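Quinone oxidoreductase (Coxiella burnetii, PDB 3TQH) binds NADPH and probably uses it to reduce quinones, as a member of the medium-chain dehydrogenase/reductase superfamily. Local coordinates at residues Ala9-Gln14 against Lys22-Pro27; Thr26-Tyr31 against Ala109-Ala114; Asn34-Lys39 against Ser84-Val89; Gly77-Leu82 against Asp93-Ile98; Gln121-Leu126 against Leu281-Lys286. All coordinates share one frame; numbering follows the deposited sequence.

Contacts 1 to 4 lie at the end of the molecule formed by the GroES-like region, and contact 5 joins that region to helix 272-283. Contact 1 is the hairpin of strands 6-12 and 21-27; contact 2 starts where it ends, sharing Thr26 and Pro27, with centres about 12 Å apart. Contacts 2, 3 and 4 reach one mixed sheet: contacts 3 and 4 are nested inside the loop that contact 2 closes, and their segments alternate along the chain, centres about 9 Å apart. Contact 5 comes last, its centre about 16 Å from that of contact 4, joined by a probable backbone hydrogen bond between Lys94 O and Lys122 N. All five lie away from the NADPH site.

Contact 1 (Ala9-Gln14 against Lys22-Pro27); sequences AIQFDQ and KLVDTP
Lys22 meets Gln11 through its backbone and Asp13 through its side chain. The two backbones form an antiparallel hydrogen-bonded pair, Lys22 N donating to Gln11 O at 2.9 Å while Lys22 O accepts from Gln11 N. Beyond CD the lysine chain bends (chi3 -77°), which sets CE 3.3 Å from Asp13 OD1. The ammonium then completes a salt bridge, NZ to Asp13 OD2 3.2 Å, reaching the oxygen from above the carboxylate plane. Leu23 follows as the non-hydrogen-bonded partner of Ile10, their CA atoms 4.6 Å apart, and on that face of the hairpin the two CD1 methyls touch at 3.9 Å. At Val24 the hydrogen-bonded pairing returns, now with Ala9: Val24 N lies 2.8 Å from Ala9 O, and the reciprocal bond runs from Ala9 N to Val24 O. Val24 CG1 rests near Gln11 NE2, the two side chains crossing at about a right angle. Thr26 divides its branches between two partners. Its OG1 donates to Gln11 OE1 at 3.2 Å, tilted 30° from the amide plane, and its CG2 packs on Ala9 CB at 4.0 Å. The short segments 9-12 and 22-27 run at 112° to each other, far from flat antiparallel, consistent with a strongly twisted hairpin, and strand 6-12 also makes backbone hydrogen bonds from Ile10 to Tyr108 and from Phe12 to Ser69. Chemically, four main-chain bonds fix the register, whereas the side-chain amide and hydroxyl add one longer bond; the salt bridge lies between exposed residues, where solvent would probably weaken its contribution.

Contact 2 (Thr26-Tyr31 against Ala109-Ala114); sequences TPTPEY and AEYVCA
Cys113 holds SG anti to its backbone N (chi1 169°), which brings the sulfur to the loop at Glu30 and Tyr31. Tyr31 has CG between its own backbone N and carbonyl carbon (chi1 55°), and its ring leads away from the 109-114 segment, leaving CB as the atom that touches Cys113 SG, at 3.9 Å. The same sulfur is 3.5 Å from Glu30 O. One residue earlier, Pro29 provides the central packing. Its CB sits against Cys113 CB at 3.8 Å, its CG is 3.7 Å from Tyr111 O, and its CD approaches Tyr111 CB at 4.1 Å, so three successive ring carbons follow the backbone from Tyr111 to Cys113. At the Tyr111 end Thr28 lies alongside the tyrosine, both side chains pointing the same way, and the threonine CG2 comes to 4.1 Å from Tyr111 CD2, meeting the ring obliquely. The touching parts of the two chains run in similar directions, 20° apart, yet their closest CA pair, Pro29 and Cys113, is 5.9 Å apart; no beta bridge pairs the segments, and the contacts are of side chains with side chains and with backbone. The polar ends have partners outside: Tyr31 OH bonds Glu81 OE1, and Thr28 OG1 bonds Lys5 O. The linker after strand 21-27 therefore lies on strand 111-114, which itself pairs with strand 36-44 through Val112 and Ile38; Pro29 and Tyr31 both also reach Leu37 of that strand.

Contact 3 (Asn34-Lys39 against Ser84-Val89); sequences NQMLIK and SDVNNV
Val86 lies against the Asn34-Gln35 peptide where the backbones come nearest, the CA atoms of Asn34 and Asp85 being 5.1 Å apart; beyond this, strand 36-39 and the irregular loop 84-89 separate and are spanned by side chains. Val86 uses both methyls. CG2, anti to the carbonyl carbon, rests on the main chain of the other segment, 3.5 Å from Gln35 O and 3.6 Å from Asn34 C, whereas CG1 turns to Met36. That residue is selenomethionine, with CG held between the backbone N and carbonyl carbon (chi1 62°) and the chain bent at chi3 (53°), which aims CE at the loop. The methyl lies 3.7 Å from Val86 CG1 and 3.4 Å from Val89 CG2; the selenium stands farther from the loop than CE, SE to Val89 CG1 4.0 Å. The side chain crosses both valines at about a right angle, so a single terminal methyl is held against two branched neighbours. Met36 also packs on Leu82 and Pro116. Loop 84-89, part of the connection between strands 74-82 and 94-98 in the GroES-like region, thus packs at the start of strand 36-44. The side-chain contacts are apolar, or aliphatic against a peptide. The interaction is therefore nondirectional: its fit depends on the shape of the two valines and the bend of Met36, while a backbone bond from Gln35 to Gly83 supplies directional pairing next to it.

Contact 4 (Gly77-Leu82 against Asp93-Ile98); sequences GEVIEL and DKVMGI
Gly77 and Val95 form the tight half of this hairpin, a hydrogen-bonded antiparallel pair in which Gly77 N reaches Val95 O at 2.9 Å and Val95 N returns to Gly77 O at 2.8 Å. The second bond is close to straight, 175° at the hydrogen. Two residues along, Val79 N bonds Asp93 O at 3.0 Å, and between these rungs Glu78 and Lys94 meet as the non-hydrogen-bonded pair. There Gly77 O and Asp93 O each receive a CA-H contact at 3.4 Å, from Lys94 CA and Glu78 CA respectively. On the face shared by Gly77 and Val95 packing is dense. Val95 CG1, anti to the carbonyl carbon (chi1 -63°), meets Val79 CG2 at 3.8 Å, and Val95 CG2 comes within 3.5 Å of Gly77 O. Glycine brings no side chain of its own to this face, and Phe75 of the same strand also touches Val95. Asp93 belongs to the Val79 side, its carboxylate OD2 held by Asn90 N and Gln121 NE2 outside the pair. The other face is looser and nearer solvent. Glu78, with CG anti to the backbone N and the chain extended beyond, touches only by its aliphatic part, CG to Asp93 O 3.9 Å, and Lys94 is exposed. Farther along strand 77-82, Ile80 and Glu81 both face Leu37 in a classic beta bulge. The chemistry is thus lopsided: Val79 and Val95 pack together on the buried face, Glu78 and Lys94 lie on the more exposed one, and three backbone bonds run between.

Contact 5 (Gln121-Leu126 against Leu281-Lys286); sequences QKLEKL and LVSEDK
The last turn of helix 272-283, ended by a Schellman motif, packs through Val282 and Ser283 on a type I beta turn, Leu123 to Leu126. Within the motif Lys286 N bonds Leu281 O at 2.8 Å and Asp285 N bonds Val282 O at 3.3 Å; Asp285, with positive phi, is the C-prime residue. Across the contact Leu126 CD2 presses on Val282 CG1 at 3.4 Å. Ser283 has OG between its backbone N and carbonyl carbon (chi1 58°) and bonded to Lys280 O; its CB meets Lys125 CB at 3.7 Å, and OG lies 3.7 Å from Leu123 CD1. The turn is held from its other side: Lys122 NZ donates to Leu123 O at 2.9 Å and to Leu126 O, and forms a cation-pi contact with Phe128. Leu123 O thus accepts two donors, Lys122 NZ and Leu126 N, from opposite faces of its plane. Strand 119-121 belongs to the mixed sheet, and Leu281 packs on Leu172 and Gln175 of helix 164-175, consistent with a junction between the two domains. The contact rests on packing of Leu126 with Val282 and of Ser283 with Leu123 and Lys125, while hydrogen bonds stabilise each partner internally and the Lys122 ammonium probably polarises both carbonyls.

Contact 1 (Ala9-Gln14 against Lys22-Pro27)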
# COMPACT_ATOMS: atom_id res chain seq x y z
N ALA A 9 20.02 2.74 -9.25
CA ALA A 9 18.62 2.34 -9.24
C ALA A 9 18.46 0.83 -9.41
O ALA A 9 19.30 0.19 -10.03
CB ALA A 9 17.87 3.07 -10.34
N ILE A 10 17.40 0.27 -8.84
CA ILE A 10 17.09 -1.14 -9.01
C ILE A 10 16.30 -1.31 -10.30
O ILE A 10 15.30 -0.63 -10.51
CB ILE A 10 16.27 -1.72 -7.83
CG1 ILE A 10 17.12 -1.76 -6.55
CG2 ILE A 10 15.75 -3.12 -8.17
CD1 ILE A 10 18.26 -2.76 -6.59
N GLN A 11 16.77 -2.19 -11.18
CA GLN A 11 16.02 -2.52 -12.38
C GLN A 11 15.92 -4.02 -12.52
O GLN A 11 16.62 -4.76 -11.84
CB GLN A 11 16.69 -1.92 -13.61
CG GLN A 11 16.32 -0.45 -13.81
CD GLN A 11 17.07 0.22 -14.94
OE1 GLN A 11 16.98 1.43 -15.10
NE2 GLN A 11 17.81 -0.55 -15.74
N PHE A 12 15.02 -4.46 -13.39
CA PHE A 12 14.96 -5.85 -13.80
C PHE A 12 14.83 -5.89 -15.32
O PHE A 12 14.16 -5.05 -15.91
CB PHE A 12 13.83 -6.62 -13.09
CG PHE A 12 12.43 -6.13 -13.40
CD1 PHE A 12 11.59 -6.88 -14.21
CD2 PHE A 12 11.95 -4.94 -12.86
CE1 PHE A 12 10.30 -6.44 -14.50
CE2 PHE A 12 10.66 -4.49 -13.15
CZ PHE A 12 9.84 -5.25 -13.97
N ASP A 13 15.51 -6.85 -15.94
CA ASP A 13 15.54 -7.00 -17.40
C ASP A 13 14.50 -8.01 -17.89
O ASP A 13 14.15 -8.02 -19.06
CB ASP A 13 16.93 -7.46 -17.85
CG ASP A 13 18.01 -6.43 -17.55
OD1 ASP A 13 17.75 -5.52 -16.73
OD2 ASP A 13 19.12 -6.53 -18.13
N GLN A 14 14.04 -8.87 -16.99
CA GLN A 14 13.10 -9.93 -17.36
C GLN A 14 12.19 -10.22 -16.18
O GLN A 14 12.57 -10.01 -15.03
CB GLN A 14 13.86 -11.20 -17.75
CG GLN A 14 14.87 -11.68 -16.70
CD GLN A 14 15.73 -12.84 -17.18
OE1 GLN A 14 15.23 -13.93 -17.43
NE2 GLN A 14 17.03 -12.60 -17.29
N LYS A 22 18.45 -5.98 -10.01
CA LYS A 22 19.86 -5.59 -10.05
C LYS A 22 20.04 -4.13 -9.65
O LYS A 22 19.24 -3.28 -10.04
CB LYS A 22 20.44 -5.79 -11.45
CG LYS A 22 19.99 -7.06 -12.17
CD LYS A 22 20.72 -7.24 -13.50
CE LYS A 22 20.17 -6.32 -14.58
NZ LYS A 22 21.16 -6.12 -15.68
N LEU A 23 21.09 -3.85 -8.89
CA LEU A 23 21.50 -2.48 -8.61
C LEU A 23 22.32 -2.03 -9.81
O LEU A 23 23.36 -2.61 -10.10
CB LEU A 23 22.32 -2.39 -7.32
CG LEU A 23 22.61 -0.99 -6.77
CD1 LEU A 23 21.33 -0.32 -6.30
CD2 LEU A 23 23.61 -1.05 -5.63
N VAL A 24 21.83 -1.01 -10.50
CA VAL A 24 22.34 -0.62 -11.82
C VAL A 24 22.61 0.88 -11.87
O VAL A 24 21.91 1.67 -11.24
CB VAL A 24 21.32 -1.03 -12.92
CG1 VAL A 24 21.40 -0.12 -14.13
CG2 VAL A 24 21.52 -2.47 -13.33
N ASP A 25 23.65 1.25 -12.61
CA ASP A 25 23.90 2.65 -12.94
C ASP A 25 22.99 3.04 -14.10
O ASP A 25 22.92 2.35 -15.12
CB ASP A 25 25.37 2.87 -13.34
CG ASP A 25 26.28 3.01 -12.14
OD1 ASP A 25 25.81 3.45 -11.06
OD2 ASP A 25 27.48 2.69 -12.28
N THR A 26 22.29 4.16 -13.93
CA THR A 26 21.30 4.59 -14.90
C THR A 26 21.17 6.12 -14.87
O THR A 26 21.52 6.74 -13.86
CB THR A 26 19.93 3.93 -14.60
OG1 THR A 26 19.24 3.64 -15.83
CG2 THR A 26 19.07 4.81 -13.69
N PRO A 27 20.68 6.72 -15.96
CA PRO A 27 20.54 8.18 -15.99
C PRO A 27 19.47 8.71 -15.04
O PRO A 27 18.55 7.97 -14.66
CB PRO A 27 20.13 8.48 -17.44
CG PRO A 27 20.18 7.18 -18.16
CD PRO A 27 20.10 6.10 -17.16

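Contact 2 (Thr26-Tyr31 against Ala109-Ala114)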
# COMPACT_ATOMS: atom_id res chain seq x y z
N THR A 26 22.29 4.16 -13.93
CA THR A 26 21.30 4.59 -14.90
C THR A 26 21.17 6.12 -14.87
O THR A 26 21.52 6.74 -13.86
CB THR A 26 19.93 3.93 -14.60
OG1 THR A 26 19.24 3.64 -15.83
CG2 THR A 26 19.07 4.81 -13.69
N PRO A 27 20.68 6.72 -15.96
CA PRO A 27 20.54 8.18 -15.99
C PRO A 27 19.47 8.71 -15.04
O PRO A 27 18.55 7.97 -14.66
CB PRO A 27 20.13 8.48 -17.44
CG PRO A 27 20.18 7.18 -18.16
CD PRO A 27 20.10 6.10 -17.16
N THR A 28 19.59 9.98 -14.67
CA THR A 28 18.56 10.64 -13.87
C THR A 28 17.32 10.79 -14.75
O THR A 28 17.45 10.99 -15.96
CB THR A 28 19.01 12.02 -13.34
OG1 THR A 28 19.66 12.75 -14.38
CG2 THR A 28 19.97 11.86 -12.17
N PRO A 29 16.13 10.66 -14.16
CA PRO A 29 14.90 10.86 -14.92
C PRO A 29 14.83 12.23 -15.60
O PRO A 29 15.31 13.22 -15.04
CB PRO A 29 13.81 10.77 -13.85
CG PRO A 29 14.40 9.98 -12.77
CD PRO A 29 15.86 10.25 -12.77
N GLU A 30 14.25 12.26 -16.78
CA GLU A 30 13.87 13.52 -17.42
C GLU A 30 12.63 14.05 -16.72
O GLU A 30 11.81 13.29 -16.21
CB GLU A 30 13.58 13.31 -18.90
CG GLU A 30 14.79 12.87 -19.71
CD GLU A 30 14.44 12.39 -21.11
OE1 GLU A 30 13.50 11.57 -21.25
OE2 GLU A 30 15.10 12.82 -22.07
N TYR A 31 12.50 15.37 -16.66
CA TYR A 31 11.30 15.98 -16.10
C TYR A 31 10.83 17.08 -17.04
O TYR A 31 11.63 17.84 -17.59
CB TYR A 31 11.55 16.52 -14.68
CG TYR A 31 12.70 17.49 -14.57
CD1 TYR A 31 13.99 17.05 -14.29
CD2 TYR A 31 12.50 18.86 -14.75
CE1 TYR A 31 15.05 17.93 -14.19
CE2 TYR A 31 13.56 19.76 -14.65
CZ TYR A 31 14.83 19.28 -14.37
OH TYR A 31 15.87 20.16 -14.28
N ALA A 109 15.33 3.87 -6.15
CA ALA A 109 16.31 4.68 -6.87
C ALA A 109 16.66 5.96 -6.11
O ALA A 109 15.94 6.37 -5.21
CB ALA A 109 15.79 5.03 -8.25
N GLU A 110 17.77 6.58 -6.48
CA GLU A 110 18.26 7.76 -5.79
C GLU A 110 17.53 9.05 -6.21
O GLU A 110 17.52 10.02 -5.46
CB GLU A 110 19.76 7.91 -6.05
CG GLU A 110 20.61 6.81 -5.43
CD GLU A 110 22.10 6.99 -5.68
OE1 GLU A 110 22.49 7.44 -6.78
OE2 GLU A 110 22.89 6.67 -4.77
N TYR A 111 16.94 9.04 -7.40
CA TYR A 111 16.17 10.19 -7.90
C TYR A 111 14.89 9.72 -8.58
O TYR A 111 14.89 8.70 -9.28
CB TYR A 111 17.00 11.02 -8.89
CG TYR A 111 18.24 11.63 -8.29
CD1 TYR A 111 18.21 12.91 -7.75
CD2 TYR A 111 19.43 10.92 -8.25
CE1 TYR A 111 19.35 13.48 -7.18
CE2 TYR A 111 20.57 11.47 -7.68
CZ TYR A 111 20.53 12.75 -7.15
OH TYR A 111 21.66 13.30 -6.60
N VAL A 112 13.82 10.48 -8.38
CA VAL A 112 12.57 10.24 -9.10
C VAL A 112 12.02 11.53 -9.69
O VAL A 112 12.33 12.62 -9.23
CB VAL A 112 11.49 9.60 -8.20
CG1 VAL A 112 11.96 8.26 -7.67
CG2 VAL A 112 11.10 10.53 -7.05
N CYS A 113 11.23 11.37 -10.75
CA CYS A 113 10.49 12.47 -11.35
C CYS A 113 9.06 12.38 -10.82
O CYS A 113 8.50 11.30 -10.74
CB CYS A 113 10.50 12.35 -12.87
SG CYS A 113 9.38 13.44 -13.74
N ALA A 114 8.49 13.53 -10.44
CA ALA A 114 7.13 13.56 -9.92
C ALA A 114 6.38 14.84 -10.29
O ALA A 114 6.99 15.89 -10.51
CB ALA A 114 7.15 13.38 -8.41

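Contact 3 (Asn34-Lys39 against Ser84-Val89)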
# COMPACT_ATOMS: atom_id res chain seq x y z
N ASN A 34 6.28 20.99 -16.14
CA ASN A 34 5.33 20.91 -15.01
C ASN A 34 5.64 19.79 -14.00
O ASN A 34 4.80 19.47 -13.16
CB ASN A 34 3.88 20.81 -15.52
CG ASN A 34 3.59 19.54 -16.31
OD1 ASN A 34 4.41 18.63 -16.38
ND2 ASN A 34 2.42 19.50 -16.92
N GLN A 35 6.84 19.23 -14.08
CA GLN A 35 7.28 18.19 -13.14
C GLN A 35 8.53 18.64 -12.38
O GLN A 35 9.02 19.75 -12.57
CB GLN A 35 7.56 16.89 -13.90
CG GLN A 35 6.34 16.33 -14.62
CD GLN A 35 6.62 15.01 -15.30
OE1 GLN A 35 6.13 13.97 -14.88
NE2 GLN A 35 7.44 15.04 -16.34
N MSE A 36 9.02 17.78 -11.49
CA MSE A 36 10.21 18.09 -10.67
C MSE A 36 11.11 16.87 -10.52
O MSE A 36 10.70 15.75 -10.77
CB MSE A 36 9.78 18.60 -9.29
CG MSE A 36 8.99 17.58 -8.47
SE MSE A 36 7.87 18.37 -7.07
CE MSE A 36 6.88 19.65 -8.16
N LEU A 37 12.36 17.12 -10.12
CA LEU A 37 13.30 16.05 -9.81
C LEU A 37 13.52 16.01 -8.30
O LEU A 37 13.80 17.04 -7.68
CB LEU A 37 14.63 16.26 -10.54
CG LEU A 37 15.63 15.10 -10.50
CD1 LEU A 37 15.13 13.90 -11.31
CD2 LEU A 37 16.98 15.55 -11.03
N ILE A 38 13.38 14.82 -7.71
CA ILE A 38 13.45 14.63 -6.27
C ILE A 38 14.66 13.76 -5.90
O ILE A 38 14.83 12.68 -6.46
CB ILE A 38 12.20 13.89 -5.73
CG1 ILE A 38 10.90 14.57 -6.19
CG2 ILE A 38 12.24 13.82 -4.21
CD1 ILE A 38 10.72 15.97 -5.68
N LYS A 39 15.48 14.22 -4.95
CA LYS A 39 16.49 13.36 -4.34
C LYS A 39 15.79 12.47 -3.31
O LYS A 39 15.24 12.97 -2.32
CB LYS A 39 17.57 14.21 -3.66
CG LYS A 39 18.66 13.40 -2.96
CD LYS A 39 19.47 14.25 -1.96
CE LYS A 39 20.53 15.09 -2.64
NZ LYS A 39 21.55 15.58 -1.66
N SER A 84 10.01 24.68 -15.35
CA SER A 84 9.75 26.11 -15.53
C SER A 84 8.36 26.55 -15.05
O SER A 84 8.20 27.68 -14.59
CB SER A 84 9.91 26.48 -17.01
OG SER A 84 11.05 25.86 -17.58
N ASP A 85 7.38 25.66 -15.16
CA ASP A 85 5.97 26.01 -14.92
C ASP A 85 5.38 25.51 -13.59
O ASP A 85 4.17 25.59 -13.38
CB ASP A 85 5.11 25.53 -16.10
CG ASP A 85 5.44 26.24 -17.40
OD1 ASP A 85 6.15 27.27 -17.38
OD2 ASP A 85 4.99 25.76 -18.46
N VAL A 86 6.22 25.00 -12.69
CA VAL A 86 5.75 24.55 -11.37
C VAL A 86 5.68 25.75 -10.41
O VAL A 86 6.70 26.40 -10.16
CB VAL A 86 6.66 23.46 -10.77
CG1 VAL A 86 6.15 23.03 -9.41
CG2 VAL A 86 6.77 22.27 -11.71
N ASN A 87 4.49 26.01 -9.86
CA ASN A 87 4.22 27.24 -9.11
C ASN A 87 4.31 27.13 -7.59
O ASN A 87 4.83 28.04 -6.93
CB ASN A 87 2.82 27.80 -9.47
CG ASN A 87 2.84 28.69 -10.70
OD1 ASN A 87 2.05 29.63 -10.79
ND2 ASN A 87 3.74 28.41 -11.64
N ASN A 88 3.79 26.03 -7.03
CA ASN A 88 3.59 25.91 -5.58
C ASN A 88 4.65 25.08 -4.83
O ASN A 88 4.58 24.98 -3.60
CB ASN A 88 2.20 25.32 -5.30
CG ASN A 88 1.08 26.37 -5.32
OD1 ASN A 88 1.33 27.58 -5.43
ND2 ASN A 88 -0.17 25.90 -5.21
N VAL A 89 5.61 24.50 -5.54
CA VAL A 89 6.73 23.80 -4.90
C VAL A 89 8.01 24.65 -4.99
O VAL A 89 8.16 25.45 -5.91
CB VAL A 89 6.97 22.43 -5.57
CG1 VAL A 89 7.93 21.58 -4.74
CG2 VAL A 89 5.65 21.69 -5.74

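Contact 4 (Gly77-Leu82 against Asp93-Ile98)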
# COMPACT_ATOMS: atom_id res chain seq x y z
N GLY A 77 11.49 12.40 0.03
CA GLY A 77 12.74 13.06 -0.36
C GLY A 77 12.72 14.58 -0.49
O GLY A 77 11.81 15.25 -0.03
N GLU A 78 13.76 15.10 -1.15
CA GLU A 78 13.96 16.55 -1.29
C GLU A 78 13.88 16.97 -2.76
O GLU A 78 14.45 16.30 -3.62
CB GLU A 78 15.33 16.93 -0.70
CG GLU A 78 15.60 18.44 -0.65
CD GLU A 78 17.02 18.79 -0.16
OE1 GLU A 78 17.88 17.88 -0.12
OE2 GLU A 78 17.26 19.97 0.18
N VAL A 79 13.18 18.06 -3.03
CA VAL A 79 13.08 18.61 -4.38
C VAL A 79 14.40 19.28 -4.75
O VAL A 79 14.86 20.19 -4.06
CB VAL A 79 11.94 19.64 -4.50
CG1 VAL A 79 11.89 20.23 -5.90
CG2 VAL A 79 10.60 19.00 -4.13
N ILE A 80 15.00 18.83 -5.85
CA ILE A 80 16.33 19.28 -6.27
C ILE A 80 16.28 20.14 -7.52
O ILE A 80 17.02 21.10 -7.63
CB ILE A 80 17.26 18.07 -6.51
CG1 ILE A 80 17.61 17.39 -5.18
CG2 ILE A 80 18.55 18.49 -7.19
CD1 ILE A 80 18.23 18.32 -4.17
N GLU A 81 15.41 19.77 -8.46
CA GLU A 81 15.20 20.56 -9.67
C GLU A 81 13.70 20.71 -9.91
O GLU A 81 12.91 19.84 -9.56
CB GLU A 81 15.90 19.91 -10.87
CG GLU A 81 17.42 19.76 -10.65
CD GLU A 81 18.20 19.28 -11.87
OE1 GLU A 81 17.93 19.74 -13.00
OE2 GLU A 81 19.12 18.45 -11.68
N LEU A 82 13.33 21.85 -10.48
CA LEU A 82 11.94 22.18 -10.77
C LEU A 82 11.77 22.56 -12.23
O LEU A 82 12.65 23.21 -12.82
CB LEU A 82 11.46 23.34 -9.89
CG LEU A 82 10.77 22.99 -8.57
CD1 LEU A 82 10.37 24.26 -7.83
CD2 LEU A 82 9.56 22.12 -8.82
N ASP A 93 12.37 21.81 -0.71
CA ASP A 93 11.20 21.33 0.02
C ASP A 93 11.30 19.83 0.27
O ASP A 93 11.72 19.07 -0.60
CB ASP A 93 9.90 21.62 -0.75
CG ASP A 93 9.46 23.08 -0.66
OD1 ASP A 93 10.08 23.88 0.06
OD2 ASP A 93 8.46 23.42 -1.33
N LYS A 94 10.94 19.41 1.48
CA LYS A 94 10.87 17.99 1.82
C LYS A 94 9.48 17.50 1.45
O LYS A 94 8.47 18.07 1.88
CB LYS A 94 11.16 17.78 3.30
CG LYS A 94 12.53 18.29 3.74
CD LYS A 94 12.78 18.09 5.25
CE LYS A 94 14.13 18.68 5.68
NZ LYS A 94 14.18 19.00 7.13
N VAL A 95 9.42 16.44 0.63
CA VAL A 95 8.15 15.98 0.07
C VAL A 95 7.96 14.47 0.18
O VAL A 95 8.91 13.71 0.37
CB VAL A 95 8.01 16.38 -1.42
CG1 VAL A 95 7.98 17.91 -1.56
CG2 VAL A 95 9.12 15.76 -2.25
N MSE A 96 6.71 14.06 0.03
CA MSE A 96 6.32 12.66 0.12
C MSE A 96 5.16 12.42 -0.84
O MSE A 96 4.32 13.30 -1.04
CB MSE A 96 5.89 12.32 1.55
CG MSE A 96 4.95 13.35 2.17
SE MSE A 96 4.27 12.86 3.92
CE MSE A 96 3.58 11.07 3.51
N GLY A 97 5.13 11.24 -1.45
CA GLY A 97 4.07 10.93 -2.37
C GLY A 97 4.32 9.71 -3.23
O GLY A 97 5.02 8.78 -2.82
N ILE A 98 3.71 9.73 -4.41
CA ILE A 98 3.72 8.62 -5.36
C ILE A 98 4.34 9.11 -6.65
O ILE A 98 4.03 10.21 -7.11
CB ILE A 98 2.27 8.14 -5.69
CG1 ILE A 98 1.48 7.84 -4.42
CG2 ILE A 98 2.31 6.89 -6.57
CD1 ILE A 98 2.06 6.74 -3.60

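Contact 5 (Gln121-Leu126 against Leu281-Lys286)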
# COMPACT_ATOMS: atom_id res chain seq x y z
N GLN A 121 3.84 18.24 0.98
CA GLN A 121 4.94 18.62 1.87
C GLN A 121 4.98 17.61 3.00
O GLN A 121 3.95 17.34 3.62
CB GLN A 121 4.72 20.02 2.46
CG GLN A 121 4.65 21.16 1.44
CD GLN A 121 5.97 21.42 0.74
OE1 GLN A 121 7.02 21.56 1.38
NE2 GLN A 121 5.94 21.48 -0.58
N LYS A 122 6.15 17.02 3.26
CA LYS A 122 6.33 16.19 4.45
C LYS A 122 6.24 17.07 5.70
O LYS A 122 6.90 18.10 5.77
CB LYS A 122 7.68 15.46 4.43
CG LYS A 122 7.90 14.53 5.64
CD LYS A 122 9.33 13.97 5.73
CE LYS A 122 10.34 14.98 6.28
NZ LYS A 122 10.05 15.40 7.68
N LEU A 123 5.42 16.66 6.66
CA LEU A 123 5.38 17.34 7.96
C LEU A 123 6.72 17.17 8.67
O LEU A 123 7.38 16.14 8.52
CB LEU A 123 4.23 16.78 8.81
CG LEU A 123 2.83 17.22 8.36
CD1 LEU A 123 1.76 16.40 9.04
CD2 LEU A 123 2.63 18.72 8.65
N GLU A 124 7.13 18.18 9.43
CA GLU A 124 8.45 18.16 10.08
C GLU A 124 8.60 16.97 11.04
O GLU A 124 9.66 16.34 11.08
CB GLU A 124 8.72 19.50 10.81
CG GLU A 124 9.76 19.46 11.95
CD GLU A 124 11.19 19.15 11.50
OE1 GLU A 124 11.40 18.52 10.44
OE2 GLU A 124 12.13 19.54 12.25
N LYS A 125 7.55 16.67 11.79
CA LYS A 125 7.59 15.59 12.79
C LYS A 125 7.73 14.20 12.18
O LYS A 125 8.19 13.28 12.86
CB LYS A 125 6.35 15.64 13.69
CG LYS A 125 6.26 16.88 14.55
CD LYS A 125 7.13 16.77 15.80
CE LYS A 125 6.46 15.93 16.88
NZ LYS A 125 7.19 16.00 18.17
N LEU A 126 7.33 14.04 10.92
CA LEU A 126 7.47 12.78 10.20
C LEU A 126 8.92 12.53 9.79
O LEU A 126 9.56 13.42 9.24
CB LEU A 126 6.61 12.77 8.93
CG LEU A 126 5.09 12.56 9.02
CD1 LEU A 126 4.46 12.68 7.63
CD2 LEU A 126 4.78 11.21 9.63
N LEU A 281 -2.01 12.58 11.47
CA LEU A 281 -2.26 11.54 12.47
C LEU A 281 -0.97 10.87 12.90
O LEU A 281 -0.72 10.70 14.09
CB LEU A 281 -3.21 10.46 11.92
CG LEU A 281 -4.68 10.83 11.65
CD1 LEU A 281 -5.44 9.59 11.19
CD2 LEU A 281 -5.35 11.44 12.87
N VAL A 282 -0.13 10.51 11.92
CA VAL A 282 1.14 9.86 12.23
C VAL A 282 2.07 10.77 13.04
O VAL A 282 2.71 10.32 13.98
CB VAL A 282 1.88 9.39 10.96
CG1 VAL A 282 3.19 8.70 11.34
CG2 VAL A 282 1.00 8.45 10.16
N SER A 283 2.12 12.05 12.68
CA SER A 283 2.96 13.02 13.40
C SER A 283 2.46 13.28 14.82
O SER A 283 3.25 13.58 15.70
CB SER A 283 3.06 14.34 12.64
OG SER A 283 1.78 14.90 12.41
N GLU A 284 1.15 13.16 15.03
CA GLU A 284 0.55 13.37 16.35
C GLU A 284 0.47 12.08 17.20
O GLU A 284 -0.21 12.06 18.23
CB GLU A 284 -0.85 13.99 16.19
CG GLU A 284 -0.84 15.41 15.61
CD GLU A 284 -2.23 15.97 15.30
OE1 GLU A 284 -3.18 15.17 15.10
OE2 GLU A 284 -2.37 17.21 15.23
N ASP A 285 1.18 11.03 16.78
CA ASP A 285 1.13 9.71 17.43
C ASP A 285 -0.30 9.17 17.59
O ASP A 285 -0.61 8.50 18.57
CB ASP A 285 1.88 9.74 18.78
CG ASP A 285 3.41 9.85 18.64
OD1 ASP A 285 3.94 9.74 17.51
OD2 ASP A 285 4.09 10.04 19.67
N LYS A 286 -1.16 9.47 16.61
CA LYS A 286 -2.55 9.00 16.61
C LYS A 286 -2.75 7.84 15.63
O LYS A 286 -3.80 7.19 15.63
CB LYS A 286 -3.51 10.14 16.25
CG LYS A 286 -3.55 11.26 17.30
CD LYS A 286 -4.59 12.33 16.96
CE LYS A 286 -6.01 11.92 17.36
NZ LYS A 286 -6.31 12.14 18.81